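Long-range contacts in Glyoxalase/bleomycin resistance protein/dioxygenase (Nocardioides sp., PDB 4MYM), which is of unsettled function but belongs to the glyoxalase/bleomycin resistance/dioxygenase superfamily, whose members include metal-dependent enzymes and proteins that sequester antibiotics: residues Ala102-Ser107 against Glu150-Leu155; Val109-Ala114 against Asn135-Tyr140; Thr49-Tyr54 against Arg121-Tyr126; Ser95-Met100 against Gly146-Tyr151. One frame throughout, in Å; residues are numbered along the deposited sequence.

All four contacts hold the C-terminal half of the chain together or tie it to what precedes it. Interactions 4 and 1 follow one another along the same parallel pair, strands 99-104 and 147-154, with centres about 16 Å apart. Interaction 2 lies between their segments in the chain and about 6 Å, centre to centre, from interaction 1; it lays helix 108-120 on strand 136-142, the other neighbour of 147-154. These strands belong to one mixed sheet, with the helix lying on it. Interaction 3, about 14 Å from interaction 4 by centres, joins the end of helix 41-51 to the loop after helix 108-120. Strand 99-104 also pairs with the second subunit, extending the sheet across the dimer.

Interaction 1. Residues Ala102-Ser107 against Glu150-Leu155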
loop_
_atom_site.group_PDB
_atom_site.type_symbol
_atom_site.label_atom_id
_atom_site.label_comp_id
_atom_site.label_asym_id
_atom_site.label_seq_id
_atom_site.Cartn_x
_atom_site.Cartn_y
_atom_site.Cartn_z
ATOM N N ALA A 102 -3.022 -0.897 -6.545
ATOM C CA ALA A 102 -4.075 -0.852 -7.563
ATOM C C ALA A 102 -4.689 0.541 -7.735
ATOM O O ALA A 102 -4.913 1.282 -6.763
ATOM C CB ALA A 102 -5.155 -1.875 -7.272
ATOM N N VAL A 103 -4.951 0.861 -8.999
ATOM C CA VAL A 103 -5.443 2.143 -9.434
ATOM C C VAL A 103 -6.715 1.891 -10.237
ATOM O O VAL A 103 -6.654 1.331 -11.319
ATOM C CB VAL A 103 -4.386 2.830 -10.321
ATOM C CG1 VAL A 103 -4.905 4.137 -10.888
ATOM C CG2 VAL A 103 -3.082 3.027 -9.561
ATOM N N GLU A 104 -7.872 2.281 -9.707
ATOM C CA GLU A 104 -9.102 2.028 -10.409
ATOM C C GLU A 104 -9.304 3.162 -11.410
ATOM O O GLU A 104 -9.245 4.317 -11.033
ATOM C CB GLU A 104 -10.303 1.980 -9.473
ATOM C CG GLU A 104 -11.588 1.697 -10.247
ATOM C CD GLU A 104 -12.814 1.496 -9.382
ATOM O OE1 GLU A 104 -12.694 1.420 -8.133
ATOM O OE2 GLU A 104 -13.912 1.419 -9.975
ATOM N N LEU A 105 -9.545 2.817 -12.673
ATOM C CA LEU A 105 -9.930 3.809 -13.685
ATOM C C LEU A 105 -11.441 3.750 -13.944
ATOM O O LEU A 105 -12.118 2.824 -13.508
ATOM C CB LEU A 105 -9.142 3.580 -14.969
ATOM C CG LEU A 105 -7.611 3.654 -14.871
ATOM C CD1 LEU A 105 -7.007 3.711 -16.258
ATOM C CD2 LEU A 105 -7.123 4.847 -14.051
ATOM N N SER A 106 -11.956 4.741 -14.668
ATOM C CA SER A 106 -13.395 4.928 -14.811
ATOM C C SER A 106 -14.050 4.189 -15.973
ATOM O O SER A 106 -15.265 4.186 -16.062
ATOM C CB SER A 106 -13.712 6.418 -14.938
ATOM O OG SER A 106 -13.198 7.109 -13.823
ATOM N N SER A 107 -13.268 3.583 -16.864
ATOM C CA SER A 107 -13.846 2.772 -17.934
ATOM C C SER A 107 -12.802 1.836 -18.534
ATOM O O SER A 107 -11.624 2.165 -18.529
ATOM C CB SER A 107 -14.416 3.662 -19.048
ATOM O OG SER A 107 -13.507 3.756 -20.132
ATOM N N GLU A 150 -1.474 -2.528 -10.674
ATOM C CA GLU A 150 -2.623 -2.908 -11.449
ATOM C C GLU A 150 -3.418 -1.634 -11.734
ATOM O O GLU A 150 -3.671 -0.845 -10.829
ATOM C CB GLU A 150 -3.493 -3.878 -10.679
ATOM C CG GLU A 150 -4.782 -4.271 -11.406
ATOM C CD GLU A 150 -5.800 -4.922 -10.512
ATOM O OE1 GLU A 150 -6.187 -4.306 -9.492
ATOM O OE2 GLU A 150 -6.253 -6.034 -10.829
ATOM N N TYR A 151 -3.750 -1.409 -13.001
ATOM C CA TYR A 151 -4.775 -0.438 -13.369
ATOM C C TYR A 151 -5.939 -1.303 -13.804
ATOM O O TYR A 151 -5.757 -2.258 -14.570
ATOM C CB TYR A 151 -4.330 0.473 -14.517
ATOM C CG TYR A 151 -3.334 1.564 -14.206
ATOM C CD1 TYR A 151 -2.348 1.413 -13.231
ATOM C CD2 TYR A 151 -3.336 2.748 -14.941
ATOM C CE1 TYR A 151 -1.433 2.414 -12.972
ATOM C CE2 TYR A 151 -2.413 3.745 -14.691
ATOM C CZ TYR A 151 -1.467 3.575 -13.699
ATOM O OH TYR A 151 -0.539 4.566 -13.467
ATOM N N PHE A 152 -7.132 -1.027 -13.287
ATOM C CA PHE A 152 -8.292 -1.841 -13.582
ATOM C C PHE A 152 -9.519 -0.952 -13.748
ATOM O O PHE A 152 -9.568 0.153 -13.201
ATOM C CB PHE A 152 -8.550 -2.920 -12.524
ATOM C CG PHE A 152 -9.082 -2.400 -11.206
ATOM C CD1 PHE A 152 -8.225 -1.842 -10.259
ATOM C CD2 PHE A 152 -10.427 -2.499 -10.899
ATOM C CE1 PHE A 152 -8.712 -1.360 -9.049
ATOM C CE2 PHE A 152 -10.913 -2.011 -9.690
ATOM C CZ PHE A 152 -10.056 -1.458 -8.765
ATOM N N ALA A 153 -10.470 -1.446 -14.533
ATOM C CA ALA A 153 -11.786 -0.825 -14.659
ATOM C C ALA A 153 -12.847 -1.910 -14.832
ATOM O O ALA A 153 -12.630 -2.920 -15.515
ATOM C CB ALA A 153 -11.797 0.163 -15.804
ATOM N N TRP A 154 -13.987 -1.709 -14.176
ATOM C CA TRP A 154 -15.040 -2.705 -14.146
ATOM C C TRP A 154 -15.742 -2.772 -15.501
ATOM O O TRP A 154 -15.996 -1.749 -16.116
ATOM C CB TRP A 154 -16.079 -2.383 -13.067
ATOM C CG TRP A 154 -15.541 -2.456 -11.681
ATOM C CD1 TRP A 154 -15.515 -1.457 -10.769
ATOM C CD2 TRP A 154 -14.939 -3.592 -11.057
ATOM N NE1 TRP A 154 -14.930 -1.892 -9.612
ATOM C CE2 TRP A 154 -14.561 -3.200 -9.764
ATOM C CE3 TRP A 154 -14.666 -4.897 -11.473
ATOM C CZ2 TRP A 154 -13.932 -4.069 -8.870
ATOM C CZ3 TRP A 154 -14.038 -5.760 -10.591
ATOM C CH2 TRP A 154 -13.682 -5.340 -9.300
ATOM N N LEU A 155 -16.024 -3.985 -15.946
ATOM C CA LEU A 155 -16.855 -4.215 -17.124
ATOM C C LEU A 155 -18.314 -4.051 -16.713
ATOM O O LEU A 155 -18.612 -3.852 -15.527
ATOM C CB LEU A 155 -16.608 -5.620 -17.675
ATOM C CG LEU A 155 -15.168 -5.940 -18.088
ATOM C CD1 LEU A 155 -15.051 -7.398 -18.502
ATOM C CD2 LEU A 155 -14.700 -5.027 -19.211
HETATM O O HOH W 1 -13.985 0.982 -12.729
HETATM O O HOH W 2 -14.138 -0.612 -7.080
#
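Glu104 lies over one face of the Phe152 ring, its CA 4.0 Å from the ring centroid in a CH-pi contact and its CB 3.5 Å from CZ. Phe152 holds CG between its backbone N and carbonyl carbon (chi1 72°), which turns the ring toward Glu104. The long, extended Glu104 chain suits this place: its methylenes cover the ring, while its carboxylate reaches water beside Trp154. One water bridges Glu104 OE2, Leu105 O and Trp154 N; a second donates to Glu104 OE1 and accepts from Trp154 NE1, its oxygen 2.9 Å from NE1. On the other face of the sheet, branched Val103 sets CB over the Tyr151 ring, 4.2 Å from the centroid, and Leu105 CD1 approaches the same ring obliquely. Parallel-strand bonds fix the register: Val103 N to Glu150 O, Phe152 N to Val103 O, and a nearly straight one from Leu105 N to Phe152 O (2.7 Å, 169°). Past strand 99-104 the chain at Ser107 comes close to small Ala153, and Ser107 OG caps helix 108-120. Tyr151 and Leu105 pack against that helix, strand 136-142 flanks 147-154 on its other edge, and Ala102 pairs antiparallel with a strand of the second subunit.

Interaction 2. Residues Val109-Ala114 against Asn135-Tyr140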
loop_
_atom_site.group_PDB
_atom_site.type_symbol
_atom_site.label_atom_id
_atom_site.label_comp_id
_atom_site.label_asym_id
_atom_site.label_seq_id
_atom_site.Cartn_x
_atom_site.Cartn_y
_atom_site.Cartn_z
ATOM N N VAL A 109 -12.081 1.265 -21.576
ATOM C CA VAL A 109 -11.400 1.846 -22.702
ATOM C C VAL A 109 -10.261 2.771 -22.249
ATOM O O VAL A 109 -9.250 2.916 -22.943
ATOM C CB VAL A 109 -12.449 2.505 -23.639
ATOM C CG1 VAL A 109 -12.067 3.913 -24.008
ATOM C CG2 VAL A 109 -12.661 1.622 -24.860
ATOM N N GLU A 110 -10.411 3.369 -21.068
ATOM C CA GLU A 110 -9.338 4.146 -20.478
ATOM C C GLU A 110 -8.092 3.293 -20.131
ATOM O O GLU A 110 -6.943 3.818 -20.129
ATOM C CB GLU A 110 -9.820 4.902 -19.217
ATOM C CG GLU A 110 -8.823 5.966 -18.769
ATOM C CD GLU A 110 -9.270 6.733 -17.527
ATOM O OE1 GLU A 110 -10.433 6.585 -17.097
ATOM O OE2 GLU A 110 -8.437 7.496 -17.003
ATOM N N ILE A 111 -8.319 2.019 -19.843
ATOM C CA ILE A 111 -7.221 1.062 -19.586
ATOM C C ILE A 111 -6.282 0.990 -20.803
ATOM O O ILE A 111 -5.072 1.166 -20.678
ATOM C CB ILE A 111 -7.769 -0.334 -19.211
ATOM C CG1 ILE A 111 -8.562 -0.269 -17.904
ATOM C CG2 ILE A 111 -6.651 -1.376 -19.105
ATOM C CD1 ILE A 111 -7.752 0.083 -16.659
ATOM N N ASP A 112 -6.848 0.820 -21.992
ATOM C CA ASP A 112 -6.027 0.725 -23.200
ATOM C C ASP A 112 -5.275 2.017 -23.471
ATOM O O ASP A 112 -4.142 1.983 -23.910
ATOM C CB ASP A 112 -6.874 0.317 -24.406
ATOM C CG ASP A 112 -7.531 -1.033 -24.220
ATOM O OD1 ASP A 112 -8.500 -1.130 -23.441
ATOM O OD2 ASP A 112 -7.088 -2.021 -24.854
ATOM N N THR A 113 -5.894 3.166 -23.190
ATOM C CA THR A 113 -5.222 4.447 -23.324
ATOM C C THR A 113 -4.058 4.583 -22.352
ATOM O O THR A 113 -2.959 5.018 -22.722
ATOM C CB THR A 113 -6.207 5.627 -23.075
ATOM O OG1 THR A 113 -7.206 5.624 -24.097
ATOM C CG2 THR A 113 -5.494 6.930 -23.134
ATOM N N ALA A 114 -4.298 4.244 -21.093
ATOM C CA ALA A 114 -3.230 4.308 -20.086
ATOM C C ALA A 114 -2.058 3.390 -20.470
ATOM O O ALA A 114 -0.897 3.776 -20.353
ATOM C CB ALA A 114 -3.779 3.930 -18.715
ATOM N N ASN A 135 -14.481 -9.745 -13.882
ATOM C CA ASN A 135 -15.305 -8.683 -14.482
ATOM C C ASN A 135 -14.628 -7.307 -14.548
ATOM O O ASN A 135 -15.291 -6.250 -14.455
ATOM C CB ASN A 135 -16.679 -8.594 -13.783
ATOM C CG ASN A 135 -17.757 -8.040 -14.701
ATOM O OD1 ASN A 135 -18.507 -7.107 -14.355
ATOM N ND2 ASN A 135 -17.808 -8.581 -15.892
ATOM N N ALA A 136 -13.312 -7.337 -14.761
ATOM C CA ALA A 136 -12.510 -6.132 -14.943
ATOM C C ALA A 136 -11.575 -6.268 -16.119
ATOM O O ALA A 136 -11.124 -7.374 -16.447
ATOM C CB ALA A 136 -11.714 -5.823 -13.677
ATOM N N ARG A 137 -11.273 -5.128 -16.748
ATOM C CA ARG A 137 -10.238 -5.028 -17.737
ATOM C C ARG A 137 -9.016 -4.453 -17.022
ATOM O O ARG A 137 -9.105 -3.380 -16.409
ATOM C CB ARG A 137 -10.685 -4.136 -18.900
ATOM C CG ARG A 137 -9.643 -3.953 -19.985
ATOM C CD ARG A 137 -10.269 -3.424 -21.272
ATOM N NE ARG A 137 -9.370 -3.497 -22.414
ATOM C CZ ARG A 137 -9.223 -4.556 -23.216
ATOM N NH1 ARG A 137 -9.893 -5.676 -23.006
ATOM N NH2 ARG A 137 -8.381 -4.492 -24.246
ATOM N N CYS A 138 -7.901 -5.187 -17.075
ATOM C CA CYS A 138 -6.717 -4.895 -16.259
ATOM C C CYS A 138 -5.417 -4.895 -17.016
ATOM O O CYS A 138 -5.265 -5.590 -18.036
ATOM C CB CYS A 138 -6.572 -5.925 -15.137
ATOM S SG CYS A 138 -8.054 -6.162 -14.169
ATOM N N ILE A 139 -4.468 -4.123 -16.488
ATOM C CA ILE A 139 -3.082 -4.201 -16.907
ATOM C C ILE A 139 -2.199 -4.256 -15.657
ATOM O O ILE A 139 -2.540 -3.685 -14.609
ATOM C CB ILE A 139 -2.672 -3.032 -17.822
ATOM C CG1 ILE A 139 -3.004 -1.676 -17.181
ATOM C CG2 ILE A 139 -3.375 -3.190 -19.177
ATOM C CD1 ILE A 139 -2.700 -0.482 -18.061
ATOM N N TYR A 140 -1.088 -4.975 -15.771
ATOM C CA TYR A 140 -0.163 -5.189 -14.644
ATOM C C TYR A 140 1.277 -4.861 -15.061
ATOM O O TYR A 140 1.679 -5.178 -16.182
ATOM C CB TYR A 140 -0.268 -6.637 -14.177
ATOM C CG TYR A 140 -1.642 -7.025 -13.705
ATOM C CD1 TYR A 140 -2.051 -6.749 -12.410
ATOM C CD2 TYR A 140 -2.540 -7.667 -14.552
ATOM C CE1 TYR A 140 -3.312 -7.101 -11.970
ATOM C CE2 TYR A 140 -3.798 -8.025 -14.122
ATOM C CZ TYR A 140 -4.184 -7.727 -12.839
ATOM O OH TYR A 140 -5.433 -8.062 -12.423
#
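Asp112 and Arg137 meet in a side-on salt bridge in which each carboxylate oxygen takes one guanidinium nitrogen. Arg137 NE donates to Asp112 OD1 at 2.7 Å, on the syn side though somewhat out of the carboxylate plane; Arg137 NH2 reaches the syn lone pair of Asp112 OD2 at 2.9 Å and is almost straight (173°). The two flat groups are nearly coplanar, 14° apart. Arginine suits the place because its chain, extended from CG to NE with CG anti to the backbone N (chi1 179°), carries the charge from the strand to the helix. Its remaining nitrogen, NH1, is bound to Asp131 in a second salt bridge. Beneath the ion pair, Ile111 packs between helix and strand: its CG2 touches Ile139 CG2 at 3.7 Å and lies 4.0 Å from Arg137 CG. Two acidic partners probably stabilise the charge of Arg137 and hinder its rotation, so a two-bond ion pair at the margin accompanies apolar packing where helix 108-120 lies on strand 136-142.

Interaction 3. Residues Thr49-Tyr54 against Arg121-Tyr126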
loop_
_atom_site.group_PDB
_atom_site.type_symbol
_atom_site.label_atom_id
_atom_site.label_comp_id
_atom_site.label_asym_id
_atom_site.label_seq_id
_atom_site.Cartn_x
_atom_site.Cartn_y
_atom_site.Cartn_z
ATOM N N THR A 49 8.687 9.266 -10.328
ATOM C CA THR A 49 8.586 10.633 -10.832
ATOM C C THR A 49 8.446 10.672 -12.357
ATOM O O THR A 49 7.461 11.188 -12.877
ATOM C CB THR A 49 9.793 11.495 -10.416
ATOM O OG1 THR A 49 11.014 10.857 -10.815
ATOM C CG2 THR A 49 9.806 11.692 -8.907
ATOM N N THR A 50 9.415 10.113 -13.074
ATOM C CA THR A 50 9.427 10.262 -14.543
ATOM C C THR A 50 8.428 9.350 -15.260
ATOM O O THR A 50 7.844 9.754 -16.265
ATOM C CB THR A 50 10.826 10.036 -15.135
ATOM O OG1 THR A 50 11.154 8.652 -15.046
ATOM C CG2 THR A 50 11.867 10.875 -14.394
ATOM N N LYS A 51 8.211 8.138 -14.749
ATOM C CA LYS A 51 7.309 7.187 -15.415
ATOM C C LYS A 51 5.869 7.338 -14.975
ATOM O O LYS A 51 4.961 7.258 -15.805
ATOM C CB LYS A 51 7.732 5.742 -15.181
ATOM C CG LYS A 51 9.189 5.439 -15.470
ATOM C CD LYS A 51 9.511 5.561 -16.934
ATOM C CE LYS A 51 10.916 5.051 -17.241
ATOM N NZ LYS A 51 11.094 3.640 -16.822
ATOM N N LEU A 52 5.641 7.527 -13.671
ATOM C CA LEU A 52 4.272 7.596 -13.156
ATOM C C LEU A 52 3.786 8.987 -12.734
ATOM O O LEU A 52 2.630 9.122 -12.356
ATOM C CB LEU A 52 4.093 6.616 -11.987
ATOM C CG LEU A 52 4.398 5.155 -12.284
ATOM C CD1 LEU A 52 4.078 4.302 -11.070
ATOM C CD2 LEU A 52 3.603 4.695 -13.509
ATOM N N GLY A 53 4.656 9.996 -12.784
ATOM C CA GLY A 53 4.254 11.390 -12.573
ATOM C C GLY A 53 4.089 11.846 -11.139
ATOM O O GLY A 53 3.404 12.845 -10.878
ATOM N N TYR A 54 4.709 11.130 -10.200
ATOM C CA TYR A 54 4.681 11.547 -8.804
ATOM C C TYR A 54 5.617 12.730 -8.619
ATOM O O TYR A 54 6.583 12.902 -9.380
ATOM C CB TYR A 54 5.044 10.372 -7.868
ATOM C CG TYR A 54 3.898 9.404 -7.643
ATOM C CD1 TYR A 54 3.723 8.293 -8.465
ATOM C CD2 TYR A 54 2.982 9.595 -6.608
ATOM C CE1 TYR A 54 2.673 7.415 -8.273
ATOM C CE2 TYR A 54 1.941 8.716 -6.413
ATOM C CZ TYR A 54 1.790 7.626 -7.250
ATOM O OH TYR A 54 0.745 6.749 -7.061
ATOM N N ARG A 121 6.370 5.469 -22.125
ATOM C CA ARG A 121 7.338 5.992 -21.160
ATOM C C ARG A 121 8.297 4.933 -20.636
ATOM O O ARG A 121 9.108 5.227 -19.767
ATOM C CB ARG A 121 6.625 6.658 -19.977
ATOM C CG ARG A 121 5.793 7.867 -20.359
ATOM C CD ARG A 121 5.328 8.649 -19.132
ATOM N NE ARG A 121 4.036 9.296 -19.386
ATOM C CZ ARG A 121 2.880 9.004 -18.782
ATOM N NH1 ARG A 121 2.806 8.078 -17.822
ATOM N NH2 ARG A 121 1.777 9.671 -19.126
ATOM N N GLY A 122 8.207 3.706 -21.138
ATOM C CA GLY A 122 9.129 2.654 -20.728
ATOM C C GLY A 122 8.613 1.716 -19.651
ATOM O O GLY A 122 9.385 0.914 -19.132
ATOM N N ILE A 123 7.324 1.803 -19.309
ATOM C CA ILE A 123 6.714 0.831 -18.407
ATOM C C ILE A 123 6.578 -0.485 -19.163
ATOM O O ILE A 123 6.160 -0.500 -20.323
ATOM C CB ILE A 123 5.331 1.288 -17.899
ATOM C CG1 ILE A 123 5.462 2.519 -16.996
ATOM C CG2 ILE A 123 4.617 0.175 -17.144
ATOM C CD1 ILE A 123 6.197 2.286 -15.685
ATOM N N GLU A 124 6.953 -1.576 -18.501
ATOM C CA GLU A 124 6.912 -2.917 -19.088
ATOM C C GLU A 124 5.789 -3.690 -18.457
ATOM O O GLU A 124 5.771 -3.883 -17.245
ATOM C CB GLU A 124 8.232 -3.647 -18.837
ATOM C CG GLU A 124 9.429 -2.920 -19.410
ATOM C CD GLU A 124 10.729 -3.692 -19.257
ATOM O OE1 GLU A 124 10.696 -4.833 -18.754
ATOM O OE2 GLU A 124 11.783 -3.162 -19.672
ATOM N N PHE A 125 4.854 -4.152 -19.272
ATOM C CA PHE A 125 3.675 -4.808 -18.767
ATOM C C PHE A 125 3.798 -6.315 -18.866
ATOM O O PHE A 125 4.437 -6.833 -19.788
ATOM C CB PHE A 125 2.463 -4.342 -19.561
ATOM C CG PHE A 125 2.069 -2.936 -19.268
ATOM C CD1 PHE A 125 2.608 -1.879 -19.986
ATOM C CD2 PHE A 125 1.161 -2.667 -18.248
ATOM C CE1 PHE A 125 2.250 -0.573 -19.691
ATOM C CE2 PHE A 125 0.790 -1.367 -17.965
ATOM C CZ PHE A 125 1.331 -0.323 -18.683
ATOM N N TYR A 126 3.167 -7.023 -17.937
ATOM C CA TYR A 126 3.153 -8.483 -18.010
ATOM C C TYR A 126 2.345 -9.026 -19.186
ATOM O O TYR A 126 2.617 -10.123 -19.661
ATOM C CB TYR A 126 2.623 -9.070 -16.719
ATOM C CG TYR A 126 3.559 -8.851 -15.557
ATOM C CD1 TYR A 126 4.689 -9.656 -15.391
ATOM C CD2 TYR A 126 3.328 -7.846 -14.633
ATOM C CE1 TYR A 126 5.553 -9.473 -14.328
ATOM C CE2 TYR A 126 4.181 -7.657 -13.555
ATOM C CZ TYR A 126 5.289 -8.487 -13.405
ATOM O OH TYR A 126 6.155 -8.319 -12.350
#
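The C-terminal ends of two helices meet here, 41-51 and 108-120, with Lys51 and Arg121 in contact. Arg121 NH1 donates to Lys51 O at 3.1 Å, approaching the oxygen from nearly straight beyond the carbonyl (C=O...donor angle 161°), although the oxygen sits 24° out of the guanidinium plane. A carbonyl in the last turn of a helix has no N-H of a next helical turn to accept from, so a guanidinium donor suits the partial negative charge expected there. The bend of the Arg121 chain at chi3 (-149°) helps bring NH1 to it. Both helices finish at a glycine with positive phi. Gly122 closes helix 108-120 in a Schellman motif, at backbone angles where a side chain would press on the preceding carbonyl oxygen; Gly53 turns the chain out of helix 41-51. The junction joins two helices that each follow the first strand of a separate four-stranded mixed sheet. Beside the polar bond, Ile123 offers its terminal methyl: CD1 lies 3.8 Å from Lys51 CB and 4.2 Å from Leu52 CD2. Leu52 and Ile123 both also pack against Phe47 and Leu118, while Arg121 packs on Val26 of the second subunit.

Interaction 4. Residues Ser95-Met100 against Gly146-Tyr151; sequences SGRTVM and GEFWEY
Met100, modelled as selenomethionine, runs over the Phe148 ring: its SE lies 3.4 Å from Phe148 CE2 and 4.2 Å from the ring centroid, an oblique Met-aromatic contact. Its CG is the atom over the face, 3.7 Å from the centroid in a CH-pi contact. An unbranched, flexible chain suits this place: with CG anti to the backbone N (chi1 -171°), it crosses the ring and bends at chi3, carrying CE alongside Glu150 OE1, an oxygen that hydrogen-bonds a bound bis-tris molecule, probably from the crystallisation liquor. Strands 99-104 and 147-154 pair in parallel here, with Phe148 N bonded to Val99 O at 3.0 Å; 99-104 is outermost within the chain, and the second subunit continues the sheet antiparallel at Val99 and Met100. Further back, Thr98 N donates to Gly146 O at 2.9 Å. Gly146 has positive phi, and a CB there would crowd Thr98 OG1. Arg97 folds back at chi2 and chi3, laying its guanidinium over the Gly146 carbonyl; NH1 reaches Glu147 O from above the carbonyl plane and also bonds Gly143 O. A water joins Arg97 NH2 to Gly146 N. Glu147 OE2 receives Trp149 NE1 on its anti lone pair and also bonds Tyr48 OH.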
loop_
_atom_site.group_PDB
_atom_site.type_symbol
_atom_site.label_atom_id
_atom_site.label_comp_id
_atom_site.label_asym_id
_atom_site.label_seq_id
_atom_site.Cartn_x
_atom_site.Cartn_y
_atom_site.Cartn_z
ATOM N N SER A 95 12.571 -12.330 -4.842
ATOM C CA SER A 95 12.574 -13.320 -5.929
ATOM C C SER A 95 11.256 -13.347 -6.711
ATOM O O SER A 95 11.160 -14.007 -7.748
ATOM C CB SER A 95 12.846 -14.716 -5.368
ATOM O OG SER A 95 11.779 -15.130 -4.536
ATOM N N GLY A 96 10.239 -12.649 -6.206
ATOM C CA GLY A 96 8.980 -12.489 -6.921
ATOM C C GLY A 96 8.267 -11.244 -6.414
ATOM O O GLY A 96 8.809 -10.507 -5.587
ATOM N N ARG A 97 7.058 -11.002 -6.905
ATOM C CA ARG A 97 6.321 -9.805 -6.506
ATOM C C ARG A 97 5.745 -9.969 -5.099
ATOM O O ARG A 97 5.175 -11.023 -4.746
ATOM C CB ARG A 97 5.199 -9.486 -7.502
ATOM C CG ARG A 97 5.667 -9.163 -8.916
ATOM C CD ARG A 97 6.481 -7.888 -9.002
ATOM N NE ARG A 97 7.909 -8.136 -8.848
ATOM C CZ ARG A 97 8.849 -7.202 -8.814
ATOM N NH1 ARG A 97 8.545 -5.912 -8.890
ATOM N NH2 ARG A 97 10.117 -7.569 -8.684
ATOM N N THR A 98 5.853 -8.896 -4.316
ATOM C CA THR A 98 5.539 -8.945 -2.884
ATOM C C THR A 98 4.265 -8.231 -2.420
ATOM O O THR A 98 3.768 -8.529 -1.348
ATOM C CB THR A 98 6.708 -8.359 -2.088
ATOM O OG1 THR A 98 6.885 -6.992 -2.438
ATOM C CG2 THR A 98 7.981 -9.113 -2.387
ATOM N N VAL A 99 3.744 -7.307 -3.222
ATOM C CA VAL A 99 2.577 -6.505 -2.867
ATOM C C VAL A 99 2.022 -5.878 -4.144
ATOM O O VAL A 99 2.780 -5.677 -5.105
ATOM C CB VAL A 99 2.953 -5.401 -1.852
ATOM C CG1 VAL A 99 4.010 -4.450 -2.425
ATOM C CG2 VAL A 99 1.703 -4.654 -1.386
HETATM N N MSE A 100 0.727 -5.583 -4.162
HETATM C CA MSE A 100 0.091 -4.988 -5.342
HETATM C C MSE A 100 -0.496 -3.641 -5.018
HETATM O O MSE A 100 -1.225 -3.494 -4.042
HETATM C CB MSE A 100 -0.992 -5.908 -5.908
HETATM C CG MSE A 100 -1.498 -5.395 -7.264
HETATM SE SE MSE A 100 -2.877 -6.633 -7.935
HETATM C CE MSE A 100 -4.468 -5.861 -7.062
ATOM N N GLY A 146 9.864 -4.337 -5.643
ATOM C CA GLY A 146 9.214 -5.625 -5.466
ATOM C C GLY A 146 7.718 -5.613 -5.681
ATOM O O GLY A 146 7.090 -6.658 -5.721
ATOM N N GLU A 147 7.122 -4.433 -5.787
ATOM C CA GLU A 147 5.691 -4.356 -5.974
ATOM C C GLU A 147 5.354 -4.533 -7.451
ATOM O O GLU A 147 6.212 -4.342 -8.332
ATOM C CB GLU A 147 5.141 -3.011 -5.478
ATOM C CG GLU A 147 5.165 -1.865 -6.482
ATOM C CD GLU A 147 6.536 -1.245 -6.706
ATOM O OE1 GLU A 147 7.573 -1.818 -6.298
ATOM O OE2 GLU A 147 6.571 -0.148 -7.301
ATOM N N PHE A 148 4.099 -4.870 -7.700
ATOM C CA PHE A 148 3.507 -4.620 -9.010
ATOM C C PHE A 148 2.290 -3.730 -8.886
ATOM O O PHE A 148 1.673 -3.635 -7.818
ATOM C CB PHE A 148 3.182 -5.908 -9.780
ATOM C CG PHE A 148 2.107 -6.778 -9.187
ATOM C CD1 PHE A 148 2.304 -7.476 -7.993
ATOM C CD2 PHE A 148 0.922 -6.993 -9.878
ATOM C CE1 PHE A 148 1.321 -8.320 -7.491
ATOM C CE2 PHE A 148 -0.062 -7.820 -9.376
ATOM C CZ PHE A 148 0.139 -8.500 -8.192
ATOM N N TRP A 149 1.973 -3.093 -10.002
ATOM C CA TRP A 149 0.843 -2.180 -10.145
ATOM C C TRP A 149 -0.224 -2.782 -11.039
ATOM O O TRP A 149 0.081 -3.480 -12.020
ATOM C CB TRP A 149 1.318 -0.870 -10.763
ATOM C CG TRP A 149 2.218 -0.050 -9.865
ATOM C CD1 TRP A 149 3.505 -0.335 -9.500
ATOM C CD2 TRP A 149 1.898 1.201 -9.247
ATOM N NE1 TRP A 149 4.002 0.656 -8.681
ATOM C CE2 TRP A 149 3.034 1.609 -8.507
ATOM C CE3 TRP A 149 0.758 2.014 -9.241
ATOM C CZ2 TRP A 149 3.060 2.804 -7.766
ATOM C CZ3 TRP A 149 0.779 3.182 -8.509
ATOM C CH2 TRP A 149 1.924 3.569 -7.779
ATOM N N GLU A 150 -1.474 -2.528 -10.674
ATOM C CA GLU A 150 -2.623 -2.908 -11.449
ATOM C C GLU A 150 -3.418 -1.634 -11.734
ATOM O O GLU A 150 -3.671 -0.845 -10.829
ATOM C CB GLU A 150 -3.493 -3.878 -10.679
ATOM C CG GLU A 150 -4.782 -4.271 -11.406
ATOM C CD GLU A 150 -5.800 -4.922 -10.512
ATOM O OE1 GLU A 150 -6.187 -4.306 -9.492
ATOM O OE2 GLU A 150 -6.253 -6.034 -10.829
ATOM N N TYR A 151 -3.750 -1.409 -13.001
ATOM C CA TYR A 151 -4.775 -0.438 -13.369
ATOM C C TYR A 151 -5.939 -1.303 -13.804
ATOM O O TYR A 151 -5.757 -2.258 -14.570
ATOM C CB TYR A 151 -4.330 0.473 -14.517
ATOM C CG TYR A 151 -3.334 1.564 -14.206
ATOM C CD1 TYR A 151 -2.348 1.413 -13.231
ATOM C CD2 TYR A 151 -3.336 2.748 -14.941
ATOM C CE1 TYR A 151 -1.433 2.414 -12.972
ATOM C CE2 TYR A 151 -2.413 3.745 -14.691
ATOM C CZ TYR A 151 -1.467 3.575 -13.699
ATOM O OH TYR A 151 -0.539 4.566 -13.467
HETATM O O HOH W 3 11.520 -5.016 -7.879
#